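Local coordinates for alpha-1,3-glucanase (Streptomyces thermodiastaticus, PDB 7C7D), which hydrolyses alpha-1,3-glucan as a thermostable GH87 glycosidase, probably within its parallel beta-helix, which carries an N-terminal beta-sandwich domain with a bound calcium ion, at residues Q91-A97 with V186-D191; T125-N131 with T178-T184. All blocks are in the same frame, centred on the assembly; numbering follows the deposited sequence.

Contact 1. Residues Q91-A97 with V186-D191; sequences QAVRLDA and VQVTVD. With CA (calcium ion), chain C.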
loop_
_atom_site.group_PDB
_atom_site.type_symbol
_atom_site.label_atom_id
_atom_site.label_comp_id
_atom_site.label_asym_id
_atom_site.label_seq_id
_atom_site.Cartn_x
_atom_site.Cartn_y
_atom_site.Cartn_z
ATOM N N GLN A 91 -8.018 -0.885 15.656
ATOM C CA GLN A 91 -8.252 -0.162 16.897
ATOM C C GLN A 91 -7.602 1.208 16.811
ATOM O O GLN A 91 -6.608 1.399 16.110
ATOM C CB GLN A 91 -7.675 -0.906 18.100
ATOM C CG GLN A 91 -8.309 -2.248 18.347
ATOM C CD GLN A 91 -7.454 -3.091 19.252
ATOM O OE1 GLN A 91 -7.578 -3.028 20.469
ATOM N NE2 GLN A 91 -6.555 -3.871 18.661
ATOM N N ALA A 92 -8.170 2.159 17.546
ATOM C CA ALA A 92 -7.650 3.516 17.611
ATOM C C ALA A 92 -8.128 4.115 18.927
ATOM O O ALA A 92 -8.844 3.470 19.696
ATOM C CB ALA A 92 -8.119 4.336 16.400
ATOM N N VAL A 93 -7.743 5.362 19.181
ATOM C CA VAL A 93 -8.096 6.041 20.424
ATOM C C VAL A 93 -8.765 7.363 20.076
ATOM O O VAL A 93 -8.147 8.230 19.444
ATOM C CB VAL A 93 -6.874 6.269 21.325
ATOM C CG1 VAL A 93 -7.284 7.010 22.579
ATOM C CG2 VAL A 93 -6.220 4.934 21.692
ATOM N N ARG A 94 -10.018 7.521 20.493
ATOM C CA ARG A 94 -10.764 8.750 20.260
ATOM C C ARG A 94 -10.448 9.730 21.380
ATOM O O ARG A 94 -10.651 9.419 22.563
ATOM C CB ARG A 94 -12.263 8.463 20.235
ATOM C CG ARG A 94 -13.104 9.706 19.949
ATOM C CD ARG A 94 -14.563 9.355 19.716
ATOM N NE ARG A 94 -15.221 8.906 20.938
ATOM C CZ ARG A 94 -15.730 7.692 21.116
ATOM N NH1 ARG A 94 -15.659 6.787 20.149
ATOM N NH2 ARG A 94 -16.310 7.381 22.266
ATOM N N LEU A 95 -9.931 10.894 21.012
ATOM C CA LEU A 95 -9.604 11.944 21.969
ATOM C C LEU A 95 -10.619 13.062 21.802
ATOM O O LEU A 95 -10.596 13.781 20.802
ATOM C CB LEU A 95 -8.202 12.491 21.707
ATOM C CG LEU A 95 -7.042 11.503 21.707
ATOM C CD1 LEU A 95 -5.752 12.241 21.383
ATOM C CD2 LEU A 95 -6.936 10.795 23.050
ATOM N N ASP A 96 -11.504 13.217 22.775
ATOM C CA ASP A 96 -12.198 14.479 22.889
ATOM C C ASP A 96 -11.179 15.574 23.125
ATOM O O ASP A 96 -10.076 15.335 23.668
ATOM C CB ASP A 96 -13.106 14.487 24.115
ATOM C CG ASP A 96 -14.403 13.722 23.898
ATOM O OD1 ASP A 96 -14.810 13.542 22.744
ATOM O OD2 ASP A 96 -15.004 13.283 24.916
ATOM N N ALA A 97 -11.547 16.814 22.789
ATOM C CA ALA A 97 -10.907 17.859 23.556
ATOM C C ALA A 97 -11.158 17.471 25.009
ATOM O O ALA A 97 -12.228 17.720 25.560
ATOM C CB ALA A 97 -11.528 19.246 23.178
ATOM N N VAL A 186 -10.559 19.998 18.302
ATOM C CA VAL A 186 -11.337 19.093 17.466
ATOM C C VAL A 186 -11.127 17.702 18.040
ATOM O O VAL A 186 -10.066 17.400 18.597
ATOM C CB VAL A 186 -10.916 19.174 15.973
ATOM C CG1 VAL A 186 -9.449 18.781 15.785
ATOM C CG2 VAL A 186 -11.835 18.328 15.095
ATOM N N GLN A 187 -12.144 16.856 17.921
ATOM C CA GLN A 187 -12.031 15.484 18.398
ATOM C C GLN A 187 -11.208 14.685 17.394
ATOM O O GLN A 187 -11.537 14.651 16.205
ATOM C CB GLN A 187 -13.421 14.877 18.555
ATOM C CG GLN A 187 -13.456 13.478 19.140
ATOM C CD GLN A 187 -14.838 12.875 19.041
ATOM O OE1 GLN A 187 -15.301 12.548 17.950
ATOM N NE2 GLN A 187 -15.514 12.743 20.176
ATOM N N VAL A 188 -10.139 14.048 17.859
ATOM C CA VAL A 188 -9.202 13.361 16.978
ATOM C C VAL A 188 -9.159 11.892 17.363
ATOM O O VAL A 188 -8.934 11.557 18.530
ATOM C CB VAL A 188 -7.789 13.971 17.046
ATOM C CG1 VAL A 188 -6.876 13.295 16.019
ATOM C CG2 VAL A 188 -7.836 15.481 16.830
ATOM N N THR A 189 -9.358 11.016 16.385
ATOM C CA THR A 189 -9.193 9.585 16.588
ATOM C C THR A 189 -7.798 9.222 16.097
ATOM O O THR A 189 -7.515 9.301 14.899
ATOM C CB THR A 189 -10.290 8.814 15.862
ATOM O OG1 THR A 189 -11.552 9.185 16.436
ATOM C CG2 THR A 189 -10.092 7.311 16.024
ATOM N N VAL A 190 -6.916 8.873 17.030
ATOM C CA VAL A 190 -5.516 8.595 16.726
ATOM C C VAL A 190 -5.335 7.096 16.542
ATOM O O VAL A 190 -5.689 6.304 17.422
ATOM C CB VAL A 190 -4.595 9.138 17.831
ATOM C CG1 VAL A 190 -3.136 8.881 17.478
ATOM C CG2 VAL A 190 -4.838 10.638 18.038
ATOM N N ASP A 191 -4.764 6.705 15.404
ATOM C CA ASP A 191 -4.619 5.290 15.066
ATOM C C ASP A 191 -3.253 4.734 15.466
ATOM O O ASP A 191 -3.161 3.719 16.171
ATOM C CB ASP A 191 -4.841 5.137 13.560
ATOM C CG ASP A 191 -4.710 3.708 13.086
ATOM O OD1 ASP A 191 -4.659 2.781 13.936
ATOM O OD2 ASP A 191 -4.671 3.513 11.847
HETATM CA CA CA C . -4.272 1.431 15.719
#
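Two neighbouring antiparallel strands of the N-terminal beta-sandwich meet here, with a calcium ion at one end of the pair. Strands 92-95 and 188-191 run 4.4 Å apart at closest approach, at 158° between their directions. V186 comes first, its CA-to-CB bond pointing away from 91-97 and its side chain resting on Q122. At Q187 the CB starts sideways, but the amide end reaches across: NE2 donates to D96 OD1 at 2.8 Å and 165°, while the same NE2 lies 3.5 Å from R94 CD. Regular pairing begins with V188, which exchanges two backbone hydrogen bonds with L95 (L95 N to V188 O, 2.8 Å; V188 N to L95 O, 3.0 Å). T189 faces R94 as a non-hydrogen-bonded pair, so their CA atoms close to 4.1 Å; T189 CG2 also touches A92 CB at 3.6 Å, and T189 and R94 share contact with I74 of strand 72-74. V190 restores the hydrogen-bonded pairing with V93 (V93 N to V190 O, 2.9 Å; V190 N to V93 O, 2.8 Å). Its side chain lies on the face of V93, L95 and V188, where V190 CG2 meets L95 CD1 at 3.8 Å; T69 of the opposing sheet touches V93 and L95, placing this face in the sandwich interior. At D191, psi of -55° departs from the extended values before it, and the residue chelates calcium through O (2.6 Å) and OD1 (2.3 Å). E63, E65 and S88 help complete the site. Q91 supplies its carbonyl O at 2.4 Å from the ion, which holds Q91 O and D191 OD1 3.2 Å apart.

Contact 2. Residues T125-N131 with T178-T184; sequences TLDVYVN and TVTLQAT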
loop_
_atom_site.group_PDB
_atom_site.type_symbol
_atom_site.label_atom_id
_atom_site.label_comp_id
_atom_site.label_asym_id
_atom_site.label_seq_id
_atom_site.Cartn_x
_atom_site.Cartn_y
_atom_site.Cartn_z
ATOM N N THR A 125 -6.090 21.225 15.085
ATOM C CA THR A 125 -4.705 20.892 15.345
ATOM C C THR A 125 -4.648 19.899 16.490
ATOM O O THR A 125 -5.620 19.701 17.220
ATOM C CB THR A 125 -3.867 22.127 15.689
ATOM O OG1 THR A 125 -4.472 22.812 16.789
ATOM C CG2 THR A 125 -3.769 23.065 14.496
ATOM N N LEU A 126 -3.488 19.273 16.626
ATOM C CA LEU A 126 -3.216 18.318 17.688
ATOM C C LEU A 126 -1.901 18.737 18.322
ATOM O O LEU A 126 -0.877 18.808 17.635
ATOM C CB LEU A 126 -3.117 16.913 17.088
ATOM C CG LEU A 126 -3.075 15.699 18.012
ATOM C CD1 LEU A 126 -4.267 15.631 18.950
ATOM C CD2 LEU A 126 -3.002 14.439 17.167
ATOM N N ASP A 127 -1.933 19.057 19.613
ATOM C CA ASP A 127 -0.734 19.535 20.285
ATOM C C ASP A 127 0.219 18.379 20.559
ATOM O O ASP A 127 -0.194 17.227 20.714
ATOM C CB ASP A 127 -1.088 20.235 21.600
ATOM C CG ASP A 127 -1.578 21.661 21.391
ATOM O OD1 ASP A 127 -1.573 22.134 20.237
ATOM O OD2 ASP A 127 -1.950 22.315 22.390
ATOM N N VAL A 128 1.512 18.699 20.606
ATOM C CA VAL A 128 2.571 17.724 20.843
ATOM C C VAL A 128 3.366 18.164 22.064
ATOM O O VAL A 128 3.817 19.313 22.137
ATOM C CB VAL A 128 3.485 17.566 19.614
ATOM C CG1 VAL A 128 4.499 16.456 19.843
ATOM C CG2 VAL A 128 2.659 17.280 18.361
ATOM N N TYR A 129 3.527 17.251 23.016
ATOM C CA TYR A 129 4.351 17.461 24.195
ATOM C C TYR A 129 5.472 16.436 24.167
ATOM O O TYR A 129 5.276 15.297 23.729
ATOM C CB TYR A 129 3.539 17.261 25.482
ATOM C CG TYR A 129 2.502 18.330 25.757
ATOM C CD1 TYR A 129 1.358 18.436 24.977
ATOM C CD2 TYR A 129 2.660 19.222 26.812
ATOM C CE1 TYR A 129 0.407 19.405 25.232
ATOM C CE2 TYR A 129 1.714 20.197 27.073
ATOM C CZ TYR A 129 0.591 20.285 26.280
ATOM O OH TYR A 129 -0.352 21.252 26.538
ATOM N N VAL A 130 6.648 16.843 24.627
ATOM C CA VAL A 130 7.773 15.938 24.799
ATOM C C VAL A 130 8.228 16.079 26.242
ATOM O O VAL A 130 8.716 17.143 26.643
ATOM C CB VAL A 130 8.919 16.239 23.828
ATOM C CG1 VAL A 130 10.135 15.413 24.205
ATOM C CG2 VAL A 130 8.489 15.968 22.388
ATOM N N ASN A 131 8.050 15.015 27.025
ATOM C CA ASN A 131 8.450 15.003 28.432
ATOM C C ASN A 131 7.670 16.030 29.250
ATOM O O ASN A 131 8.215 16.689 30.136
ATOM C CB ASN A 131 9.962 15.187 28.597
ATOM C CG ASN A 131 10.753 14.031 28.025
ATOM O OD1 ASN A 131 11.856 14.213 27.508
ATOM N ND2 ASN A 131 10.194 12.829 28.116
ATOM N N THR A 178 8.879 10.277 26.346
ATOM C CA THR A 178 7.439 10.332 26.156
ATOM C C THR A 178 7.117 11.398 25.123
ATOM O O THR A 178 7.627 12.520 25.200
ATOM C CB THR A 178 6.728 10.674 27.467
ATOM O OG1 THR A 178 7.284 11.880 28.004
ATOM C CG2 THR A 178 6.897 9.547 28.473
ATOM N N VAL A 179 6.284 11.039 24.151
ATOM C CA VAL A 179 5.681 11.991 23.229
ATOM C C VAL A 179 4.177 11.895 23.423
ATOM O O VAL A 179 3.593 10.815 23.261
ATOM C CB VAL A 179 6.076 11.712 21.770
ATOM C CG1 VAL A 179 5.274 12.599 20.815
ATOM C CG2 VAL A 179 7.568 11.934 21.577
ATOM N N THR A 180 3.556 13.012 23.786
ATOM C CA THR A 180 2.132 13.053 24.074
ATOM C C THR A 180 1.425 13.901 23.029
ATOM O O THR A 180 1.877 15.004 22.700
ATOM C CB THR A 180 1.874 13.619 25.473
ATOM O OG1 THR A 180 2.522 12.788 26.444
ATOM C CG2 THR A 180 0.383 13.649 25.772
ATOM N N LEU A 181 0.332 13.372 22.502
ATOM C CA LEU A 181 -0.549 14.108 21.609
ATOM C C LEU A 181 -1.779 14.514 22.404
ATOM O O LEU A 181 -2.409 13.671 23.049
ATOM C CB LEU A 181 -0.956 13.229 20.427
ATOM C CG LEU A 181 0.184 12.538 19.675
ATOM C CD1 LEU A 181 -0.361 11.736 18.502
ATOM C CD2 LEU A 181 1.209 13.564 19.210
ATOM N N GLN A 182 -2.104 15.803 22.376
ATOM C CA GLN A 182 -3.181 16.363 23.183
ATOM C C GLN A 182 -4.178 17.067 22.275
ATOM O O GLN A 182 -3.822 18.032 21.588
ATOM C CB GLN A 182 -2.622 17.348 24.207
ATOM C CG GLN A 182 -3.665 17.939 25.127
ATOM C CD GLN A 182 -3.218 17.931 26.564
ATOM O OE1 GLN A 182 -2.967 16.877 27.147
ATOM N NE2 GLN A 182 -3.082 19.115 27.140
ATOM N N ALA A 183 -5.422 16.597 22.278
ATOM C CA ALA A 183 -6.472 17.239 21.494
ATOM C C ALA A 183 -6.904 18.520 22.189
ATOM O O ALA A 183 -6.916 18.585 23.409
ATOM C CB ALA A 183 -7.672 16.303 21.356
ATOM N N THR A 184 -7.236 19.551 21.412
ATOM C CA THR A 184 -7.581 20.843 22.006
ATOM C C THR A 184 -8.779 21.516 21.342
ATOM O O THR A 184 -9.565 22.186 22.018
ATOM C CB THR A 184 -6.391 21.813 21.978
ATOM O OG1 THR A 184 -5.994 22.051 20.621
ATOM C CG2 THR A 184 -5.210 21.281 22.784
HETATM O O HOH W 1 -7.592 18.769 18.801
HETATM O O HOH W 2 -2.324 21.516 24.896
HETATM O O HOH W 3 5.379 13.892 26.841
#
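Strands 125-130 and 178-183 pair antiparallel within the five-stranded sheet of the beta-sandwich, their axes 4.6 Å apart at closest approach and 149° apart in direction. Backbone hydrogen bonds set the register. D127 and Q182 are joined by D127 N to Q182 O and Q182 N to D127 O, both 2.9 Å; Y129 N to T180 O (2.8 Å) and T180 N to Y129 O (2.9 Å) form the next pair, and N131 N to T178 O (3.1 Å) follows. Between these, V128 faces L181 and V130 faces V179 as non-hydrogen-bonded pairs. Apolar contacts gather on their face: L126 CD2 to L181 CD1 at 4.0 Å, V128 CG2 to L181 CD2 at 4.1 Å, V130 CG2 to V179 CG2 at 4.2 Å. L181 also touches V190 and V179 touches F195, both in the opposing sheet, marking the interior face. Polar side chains D127, Y129, T180 and Q182 occupy the other one; Q182 OE1 is hydrogen-bonded to R100. Water supplements them: one molecule links D127 OD2 (2.7 Å) and Y129 OH (2.6 Å) and accepts a weak hydrogen bond from Q182 NE2 (3.4 Å). Another donates to T125 O and accepts from T184 N, each at 2.7 Å.

In the fold
Both contacts belong to the N-terminal beta-sandwich, beside the long parallel beta-helix, and their centres lie 12 Å apart. They sit in different sheets: contact 1 in the one holding strand 188-196, contact 2 in the five-stranded sheet, where 178-183 runs between 100-104 and 123-130. Along the chain contact 2 is nested inside the loop closed by contact 1. Strands 178-183 and 188-196 are consecutive, so the chain passes from one sheet to the other there. The sheets meet directly, L95 CB lying 3.9 Å from A183 CB and L95 CD1 4.0 Å from L181 O. Contact 1 thus ties early strand 92-95 to the sandwich's last strand, 188-196, with calcium linking them at one end.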